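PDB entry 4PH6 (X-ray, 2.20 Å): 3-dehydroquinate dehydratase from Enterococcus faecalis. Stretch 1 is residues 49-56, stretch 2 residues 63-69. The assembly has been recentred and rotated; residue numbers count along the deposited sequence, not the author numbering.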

# COMPACT_ATOMS: atom_id res chain seq x y z
N GLU A 49 2.42 0.55 -23.77
CA GLU A 49 1.07 0.63 -24.28
C GLU A 49 0.90 1.87 -25.15
O GLU A 49 1.02 3.00 -24.66
CB GLU A 49 0.04 0.64 -23.15
CG GLU A 49 -1.39 0.80 -23.64
CD GLU A 49 -2.39 1.11 -22.52
OE1 GLU A 49 -3.41 0.38 -22.42
OE2 GLU A 49 -2.15 2.07 -21.75
N TRP A 50 0.63 1.69 -26.43
CA TRP A 50 0.34 2.84 -27.25
C TRP A 50 -1.17 3.10 -27.20
O TRP A 50 -1.97 2.26 -27.61
CB TRP A 50 0.83 2.63 -28.70
CG TRP A 50 0.43 3.74 -29.60
CD1 TRP A 50 0.15 5.03 -29.26
CD2 TRP A 50 0.23 3.66 -31.02
NE1 TRP A 50 -0.19 5.75 -30.37
CE2 TRP A 50 -0.15 4.93 -31.47
CE3 TRP A 50 0.35 2.62 -31.96
CZ2 TRP A 50 -0.42 5.20 -32.80
CZ3 TRP A 50 0.08 2.89 -33.27
CH2 TRP A 50 -0.30 4.17 -33.69
N ARG A 51 -1.56 4.26 -26.68
CA ARG A 51 -2.98 4.59 -26.61
C ARG A 51 -3.46 5.21 -27.93
O ARG A 51 -3.17 6.35 -28.24
CB ARG A 51 -3.25 5.55 -25.44
CG ARG A 51 -3.21 4.88 -24.06
CD ARG A 51 -4.48 4.11 -23.76
NE ARG A 51 -5.66 4.97 -23.84
CZ ARG A 51 -6.12 5.71 -22.84
NH1 ARG A 51 -5.51 5.70 -21.66
NH2 ARG A 51 -7.20 6.46 -23.02
N LEU A 52 -4.23 4.42 -28.68
CA LEU A 52 -4.72 4.79 -30.01
C LEU A 52 -5.66 5.98 -30.02
O LEU A 52 -5.66 6.78 -30.96
CB LEU A 52 -5.43 3.59 -30.66
CG LEU A 52 -4.49 2.42 -30.94
CD1 LEU A 52 -5.22 1.31 -31.66
CD2 LEU A 52 -3.29 2.90 -31.76
N ASP A 53 -6.47 6.09 -28.97
CA ASP A 53 -7.54 7.08 -28.96
C ASP A 53 -6.98 8.50 -28.77
O ASP A 53 -7.71 9.48 -28.93
CB ASP A 53 -8.58 6.74 -27.89
CG ASP A 53 -7.97 6.43 -26.54
OD1 ASP A 53 -8.18 7.23 -25.59
OD2 ASP A 53 -7.27 5.41 -26.43
N TYR A 54 -5.68 8.60 -28.47
CA TYR A 54 -4.99 9.89 -28.47
C TYR A 54 -4.47 10.26 -29.87
O TYR A 54 -4.27 11.44 -30.16
CB TYR A 54 -3.82 9.89 -27.49
CG TYR A 54 -4.17 10.18 -26.05
CD1 TYR A 54 -4.19 11.47 -25.56
CD2 TYR A 54 -4.48 9.14 -25.18
CE1 TYR A 54 -4.49 11.72 -24.23
CE2 TYR A 54 -4.78 9.38 -23.87
CZ TYR A 54 -4.79 10.67 -23.40
OH TYR A 54 -5.10 10.88 -22.09
N TYR A 55 -4.21 9.26 -30.71
CA TYR A 55 -3.57 9.52 -32.01
C TYR A 55 -4.46 10.32 -32.95
O TYR A 55 -5.56 9.90 -33.29
CB TYR A 55 -3.15 8.21 -32.68
CG TYR A 55 -2.42 8.43 -33.99
CD1 TYR A 55 -1.47 9.44 -34.11
CD2 TYR A 55 -2.69 7.65 -35.12
CE1 TYR A 55 -0.81 9.66 -35.30
CE2 TYR A 55 -2.02 7.86 -36.31
CZ TYR A 55 -1.08 8.87 -36.39
OH TYR A 55 -0.42 9.11 -37.57
N GLU A 56 -3.96 11.47 -33.41
CA GLU A 56 -4.76 12.37 -34.24
C GLU A 56 -5.27 11.74 -35.55
O GLU A 56 -6.31 12.16 -36.07
CB GLU A 56 -3.98 13.65 -34.56
CG GLU A 56 -2.74 13.47 -35.42
CD GLU A 56 -1.96 14.77 -35.63
OE1 GLU A 56 -2.45 15.85 -35.22
OE2 GLU A 56 -0.84 14.73 -36.19
N ASP A 63 -2.74 4.17 -41.86
CA ASP A 63 -1.75 5.02 -41.22
C ASP A 63 -1.41 4.44 -39.85
O ASP A 63 -0.24 4.36 -39.47
CB ASP A 63 -2.30 6.44 -41.07
CG ASP A 63 -1.29 7.39 -40.49
OD1 ASP A 63 -0.58 8.06 -41.27
OD2 ASP A 63 -1.18 7.46 -39.25
N VAL A 64 -2.44 3.99 -39.13
CA VAL A 64 -2.23 3.42 -37.81
C VAL A 64 -1.44 2.12 -37.89
O VAL A 64 -0.53 1.90 -37.11
CB VAL A 64 -3.57 3.17 -37.07
CG1 VAL A 64 -3.31 2.52 -35.73
CG2 VAL A 64 -4.33 4.46 -36.88
N CYS A 65 -1.78 1.25 -38.85
CA CYS A 65 -1.05 -0.02 -39.01
C CYS A 65 0.43 0.23 -39.29
O CYS A 65 1.29 -0.42 -38.69
CB CYS A 65 -1.67 -0.86 -40.14
SG CYS A 65 -3.29 -1.56 -39.73
N ASN A 66 0.71 1.16 -40.19
CA ASN A 66 2.09 1.50 -40.57
C ASN A 66 2.84 2.12 -39.41
O ASN A 66 3.98 1.75 -39.12
CB ASN A 66 2.11 2.46 -41.75
CG ASN A 66 3.52 2.91 -42.10
OD1 ASN A 66 4.25 2.21 -42.79
ND2 ASN A 66 3.90 4.09 -41.61
N LEU A 67 2.20 3.07 -38.76
CA LEU A 67 2.78 3.68 -37.59
C LEU A 67 3.08 2.62 -36.54
O LEU A 67 4.10 2.69 -35.86
CB LEU A 67 1.86 4.77 -37.04
CG LEU A 67 2.44 5.54 -35.86
CD1 LEU A 67 3.86 5.96 -36.16
CD2 LEU A 67 1.57 6.76 -35.52
N SER A 68 2.21 1.61 -36.43
CA SER A 68 2.41 0.57 -35.43
C SER A 68 3.69 -0.22 -35.74
O SER A 68 4.39 -0.66 -34.83
CB SER A 68 1.21 -0.37 -35.34
OG SER A 68 1.11 -1.19 -36.49
N GLN A 69 4.00 -0.35 -37.03
CA GLN A 69 5.22 -1.02 -37.46
C GLN A 69 6.48 -0.26 -37.04
O GLN A 69 7.42 -0.84 -36.50
CB GLN A 69 5.21 -1.21 -38.98
CG GLN A 69 4.60 -2.52 -39.42
CD GLN A 69 5.36 -3.73 -38.87
OE1 GLN A 69 6.58 -3.67 -38.65
NE2 GLN A 69 4.65 -4.83 -38.67

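A strand, a short 3-10 segment and a loop (residues 49-56) pack against a helix (63-69) of the same chain. Strand 49-51 and the helix run nearly antiparallel, with 153° between their N-to-C directions and 11.7 Å between their axes at closest approach. That spacing leaves the backbones apart and the gap to be filled by side chains: CA of Trp-50 lies 8.7 Å from CA of Ser-68, and CA of Leu-52 lies 8.3 Å from CA of Val-64. The contact is compact, burying 295 Å² over both sides, and two aromatic residues, Tyr-55 and Trp-50, supply most of the share from the first stretch.

Tyr-55 has the largest covered area of any residue here. Its CA-to-CB bond points toward the helix, and its t rotamer (chi1 -177°) carries the ring to Asp-63, Val-64 and Leu-67. The methyl CD2 of Leu-67 sits over one face of the ring, 3.8 Å from the centroid and 24° off the normal, a CH-pi contact in which a weakly polarised C-H group meets the pi cloud; the closest pair is Tyr-55 CZ to Leu-67 CD2 at 3.5 Å. At the ring edge, Tyr-55 CD2 meets Val-64 CG2 at 4.0 Å. The hydroxyl is the polar end of this otherwise apolar contact: Tyr-55 OH donates to Asp-63 OD2 in a very short hydrogen bond of 2.5 Å. Asp-63 starts sideways from its CA, but its carboxylate comes nearer and OD2 accepts the hydrogen bond.

The CA-to-CB bond of Trp-50 also points toward the helix, and its six-membered ring reaches the helix surface. Trp-50 CH2 lies 3.7 Å from Leu-67 CD2 and 4.0 Å from Val-64 CG1, while Trp-50 CZ3 is 3.9 Å from Ser-68 CA, so the indole touches backbone as well as side chains. Leu-67 CD2 thus serves both aromatic rings. Val-64 divides its methyls: CG1 faces Trp-50 and also meets Leu-52 CD2 at 4.0 Å, whereas CG2 lies against Tyr-55.

Hydrogen bonds within each stretch accompany this packing. Tyr-55 N donates to Leu-52 O at 2.9 Å, tying the start of the loop to the 3-10 segment. In the helix, Leu-67 N bonds to Asp-63 O and Ser-68 N to Val-64 O, both at 2.8 Å, setting the i to i+4 spacing that brings Val-64 and Ser-68 to the same indole. Ser-68 OG turns back to Cys-65 O in a very short 2.3 Å hydrogen bond.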